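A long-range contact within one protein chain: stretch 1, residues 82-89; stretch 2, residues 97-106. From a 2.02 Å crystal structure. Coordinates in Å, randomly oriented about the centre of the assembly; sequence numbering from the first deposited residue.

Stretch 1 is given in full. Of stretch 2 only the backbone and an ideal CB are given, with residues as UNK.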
# COMPACT_ATOMS: atom_id res chain seq x y z
N ILE A 82 14.13 -7.11 14.26
CA ILE A 82 13.75 -8.46 13.95
C ILE A 82 14.02 -8.61 12.47
O ILE A 82 13.66 -7.74 11.67
CB ILE A 82 12.28 -8.67 14.22
CG1 ILE A 82 12.04 -8.53 15.74
CG2 ILE A 82 11.82 -10.01 13.61
CD1 ILE A 82 10.58 -8.60 16.15
N GLN A 83 14.69 -9.70 12.11
CA GLN A 83 15.02 -9.96 10.73
C GLN A 83 14.61 -11.37 10.36
O GLN A 83 14.80 -12.31 11.12
CB GLN A 83 16.52 -9.80 10.50
CG GLN A 83 16.91 -9.91 9.03
CD GLN A 83 18.41 -9.84 8.82
OE1 GLN A 83 19.12 -10.83 9.00
NE2 GLN A 83 18.90 -8.65 8.43
N LEU A 84 14.03 -11.53 9.17
CA LEU A 84 13.61 -12.85 8.73
C LEU A 84 14.07 -12.96 7.29
O LEU A 84 13.66 -12.18 6.43
CB LEU A 84 12.08 -12.98 8.82
CG LEU A 84 11.34 -13.82 9.88
CD1 LEU A 84 12.29 -14.41 10.95
CD2 LEU A 84 10.26 -12.97 10.50
N ARG A 85 14.94 -13.93 7.03
CA ARG A 85 15.46 -14.14 5.68
C ARG A 85 14.87 -15.37 5.00
O ARG A 85 14.85 -16.47 5.57
CB ARG A 85 16.96 -14.30 5.72
CG ARG A 85 17.72 -13.16 6.39
CD ARG A 85 19.11 -13.66 6.79
NE ARG A 85 19.00 -14.86 7.62
CZ ARG A 85 19.93 -15.80 7.73
NH1 ARG A 85 21.07 -15.71 7.06
NH2 ARG A 85 19.71 -16.86 8.51
N LEU A 86 14.40 -15.19 3.77
CA LEU A 86 13.87 -16.29 2.99
C LEU A 86 14.79 -16.49 1.80
O LEU A 86 15.07 -15.55 1.06
CB LEU A 86 12.46 -15.98 2.49
CG LEU A 86 11.35 -15.55 3.45
CD1 LEU A 86 10.01 -16.08 2.93
CD2 LEU A 86 11.61 -16.07 4.82
N TYR A 87 15.28 -17.71 1.61
CA TYR A 87 16.15 -17.99 0.46
C TYR A 87 15.43 -19.04 -0.38
O TYR A 87 14.90 -20.02 0.16
CB TYR A 87 17.52 -18.48 0.92
CG TYR A 87 18.31 -17.49 1.75
CD1 TYR A 87 18.77 -16.30 1.20
CD2 TYR A 87 18.61 -17.76 3.08
CE1 TYR A 87 19.52 -15.38 1.97
CE2 TYR A 87 19.37 -16.86 3.86
CZ TYR A 87 19.81 -15.68 3.30
OH TYR A 87 20.58 -14.81 4.05
N PHE A 88 15.42 -18.84 -1.69
CA PHE A 88 14.74 -19.75 -2.60
C PHE A 88 15.66 -20.32 -3.67
O PHE A 88 16.65 -19.70 -4.05
CB PHE A 88 13.61 -19.02 -3.33
CG PHE A 88 12.58 -18.45 -2.42
CD1 PHE A 88 12.74 -17.17 -1.88
CD2 PHE A 88 11.43 -19.19 -2.10
CE1 PHE A 88 11.78 -16.63 -1.02
CE2 PHE A 88 10.47 -18.67 -1.26
CZ PHE A 88 10.65 -17.38 -0.71
N ASP A 89 15.32 -21.51 -4.16
CA ASP A 89 16.11 -22.13 -5.21
C ASP A 89 15.52 -21.73 -6.56
O ASP A 89 14.52 -21.00 -6.62
CB ASP A 89 16.14 -23.66 -5.05
CG ASP A 89 14.77 -24.30 -5.15
OD1 ASP A 89 14.07 -24.07 -6.15
OD2 ASP A 89 14.40 -25.04 -4.22
N UNK A 97 16.53 -24.81 5.46
CA UNK A 97 17.68 -24.94 6.33
C UNK A 97 18.45 -23.63 6.46
O UNK A 97 18.96 -23.32 7.52
CB UNK A 97 18.60 -26.04 5.81
N UNK A 98 18.53 -22.86 5.37
CA UNK A 98 19.27 -21.59 5.37
C UNK A 98 18.41 -20.39 5.72
O UNK A 98 18.92 -19.36 6.15
CB UNK A 98 19.91 -21.36 4.00
N UNK A 99 17.11 -20.52 5.52
CA UNK A 99 16.16 -19.45 5.82
C UNK A 99 15.70 -19.44 7.27
O UNK A 99 15.76 -20.46 7.95
CB UNK A 99 14.94 -19.57 4.91
N UNK A 100 15.23 -18.28 7.74
CA UNK A 100 14.69 -18.14 9.08
C UNK A 100 13.26 -18.71 9.11
O UNK A 100 12.77 -19.06 10.18
CB UNK A 100 14.71 -16.67 9.52
N UNK A 101 12.60 -18.78 7.95
CA UNK A 101 11.26 -19.39 7.84
C UNK A 101 11.55 -20.90 7.64
O UNK A 101 12.18 -21.27 6.65
CB UNK A 101 10.44 -18.79 6.70
N UNK A 102 11.07 -21.75 8.54
CA UNK A 102 11.37 -23.19 8.49
C UNK A 102 10.35 -24.15 7.89
O UNK A 102 10.57 -25.38 7.88
CB UNK A 102 11.64 -23.66 9.92
N UNK A 103 9.24 -23.62 7.41
CA UNK A 103 8.19 -24.44 6.82
C UNK A 103 7.98 -23.89 5.43
O UNK A 103 7.82 -22.68 5.25
CB UNK A 103 6.90 -24.43 7.64
N UNK A 104 8.00 -24.76 4.41
CA UNK A 104 7.80 -24.30 3.04
C UNK A 104 6.45 -23.64 2.81
O UNK A 104 5.50 -23.89 3.55
CB UNK A 104 7.96 -25.48 2.08
N UNK A 105 6.38 -22.80 1.79
CA UNK A 105 5.14 -22.13 1.46
C UNK A 105 4.27 -23.12 0.69
O UNK A 105 4.77 -24.14 0.21
CB UNK A 105 5.39 -20.85 0.65
N UNK A 106 2.99 -22.82 0.57
CA UNK A 106 2.07 -23.69 -0.15
C UNK A 106 1.21 -22.88 -1.11
O UNK A 106 1.58 -21.77 -1.49
CB UNK A 106 1.19 -24.47 0.83

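Position 97 has nothing of stretch 1 within 5.5 Å of its ideal CB. Stretch 1 sets no demand, and many side chains would serve. The deposited residue is Glu97, which makes no contact here.

At position 98 the CA-to-CB bond points sideways. The ideal CB lies 3.9 Å from CD2 of Tyr87, beside an aromatic ring. Any side chain with a few methylenes could lie there, polar or apolar. The residue is Glu98. Its backbone also takes part. Atom O of Glu98 meets the ring edge 3.4 Å from CE2 of Tyr87, and lies over one face of the Arg85 guanidinium, 3.5 Å from NH2 of Arg85.

Position 99 is tight. Its ideal CB is 3.2 Å from O of Arg85 and 3.8 Å from N of Tyr87, a backbone donor. A small side chain suits the space, and one with an acceptor near CB could use the donor. Alanine, serine, threonine or cysteine are all conceivable. The residue is Ser99. With chi1 in m, its OG accepts a hydrogen bond from N of Tyr87 at 2.7 Å.

At position 100 CA-to-CB points toward stretch 1. The ideal CB is 3.7 Å from N of Arg85 and 3.6 Å from CD1 of Leu84. N of 100 already donates to O of Arg85 at 2.9 Å. A free NH and the guanidinium of Arg85 lie ahead, so a short acceptor is favoured: aspartate for the charge, asparagine as a neutral alternative. The residue is Asp100. Its OD2 accepts from N of Arg85 at 2.8 Å and from NE of Arg85 at 3.1 Å. Its OD1 accepts from NH2 of Arg85 at 3.2 Å. This salt bridge holds the guanidinium by its edge. Water 1 donates to OD2 of Asp100 at 2.6 Å.

Position 101 also points toward stretch 1, its ideal CB 3.5 Å from CD2 of Leu86. An apolar side chain fits: leucine, isoleucine, valine or methionine. The residue is Leu101, packed against Leu86.

Positions 102, 103 and 104 are out of reach and little constrained by stretch 1. At 104 phi is -61°, which proline allows, among others. Lys102 turns back along its own stretch, its NZ donating to O of Ser99 at 2.8 Å. Ile103 and Pro104 make no contact.

Position 105 points toward stretch 1, but from beyond 5.5 Å. A long apolar side chain could reach Phe88. Leu105 does so: its CD1 meets the ring edge 4.0 Å from CE2 of Phe88.

Position 106 is unconstrained here; Lys106 makes no contact.

Stretch 2 (97-106) EESDLKIPLK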
# COMPACT_ATOMS: atom_id res chain seq x y z
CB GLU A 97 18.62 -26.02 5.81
CG GLU A 97 18.08 -27.44 5.90
CD GLU A 97 18.86 -28.41 5.03
OE1 GLU A 97 20.04 -28.10 4.72
OE2 GLU A 97 18.31 -29.47 4.67
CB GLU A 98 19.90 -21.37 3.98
CG GLU A 98 20.91 -22.44 3.58
CD GLU A 98 21.07 -22.57 2.08
OE1 GLU A 98 21.40 -21.57 1.41
OE2 GLU A 98 20.87 -23.70 1.57
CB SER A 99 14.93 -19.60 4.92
OG SER A 99 15.29 -19.61 3.55
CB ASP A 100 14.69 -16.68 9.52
CG ASP A 100 16.10 -16.12 9.63
OD1 ASP A 100 16.97 -16.82 10.20
OD2 ASP A 100 16.34 -14.99 9.16
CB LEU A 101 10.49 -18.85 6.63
CG LEU A 101 9.15 -19.53 6.31
CD1 LEU A 101 8.25 -19.46 7.53
CD2 LEU A 101 8.46 -18.84 5.11
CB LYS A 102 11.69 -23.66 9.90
CG LYS A 102 12.81 -22.89 10.57
CD LYS A 102 14.10 -22.95 9.77
CE LYS A 102 15.26 -22.31 10.53
NZ LYS A 102 16.54 -22.46 9.76
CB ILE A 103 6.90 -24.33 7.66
CG1 ILE A 103 7.15 -24.99 9.02
CG2 ILE A 103 5.75 -24.96 6.95
CD1 ILE A 103 6.22 -24.57 10.13
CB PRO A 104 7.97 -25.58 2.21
CG PRO A 104 7.49 -26.63 3.15
CD PRO A 104 8.15 -26.23 4.44
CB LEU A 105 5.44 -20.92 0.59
CG LEU A 105 6.40 -19.90 1.21
CD1 LEU A 105 6.73 -18.83 0.18
CD2 LEU A 105 5.75 -19.28 2.46
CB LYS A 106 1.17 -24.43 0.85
CG LYS A 106 0.21 -23.54 1.62
CD LYS A 106 -0.85 -24.37 2.34
CE LYS A 106 -1.94 -23.50 2.96
NZ LYS A 106 -3.01 -24.30 3.62
O HOH W 1 18.34 -13.81 10.33
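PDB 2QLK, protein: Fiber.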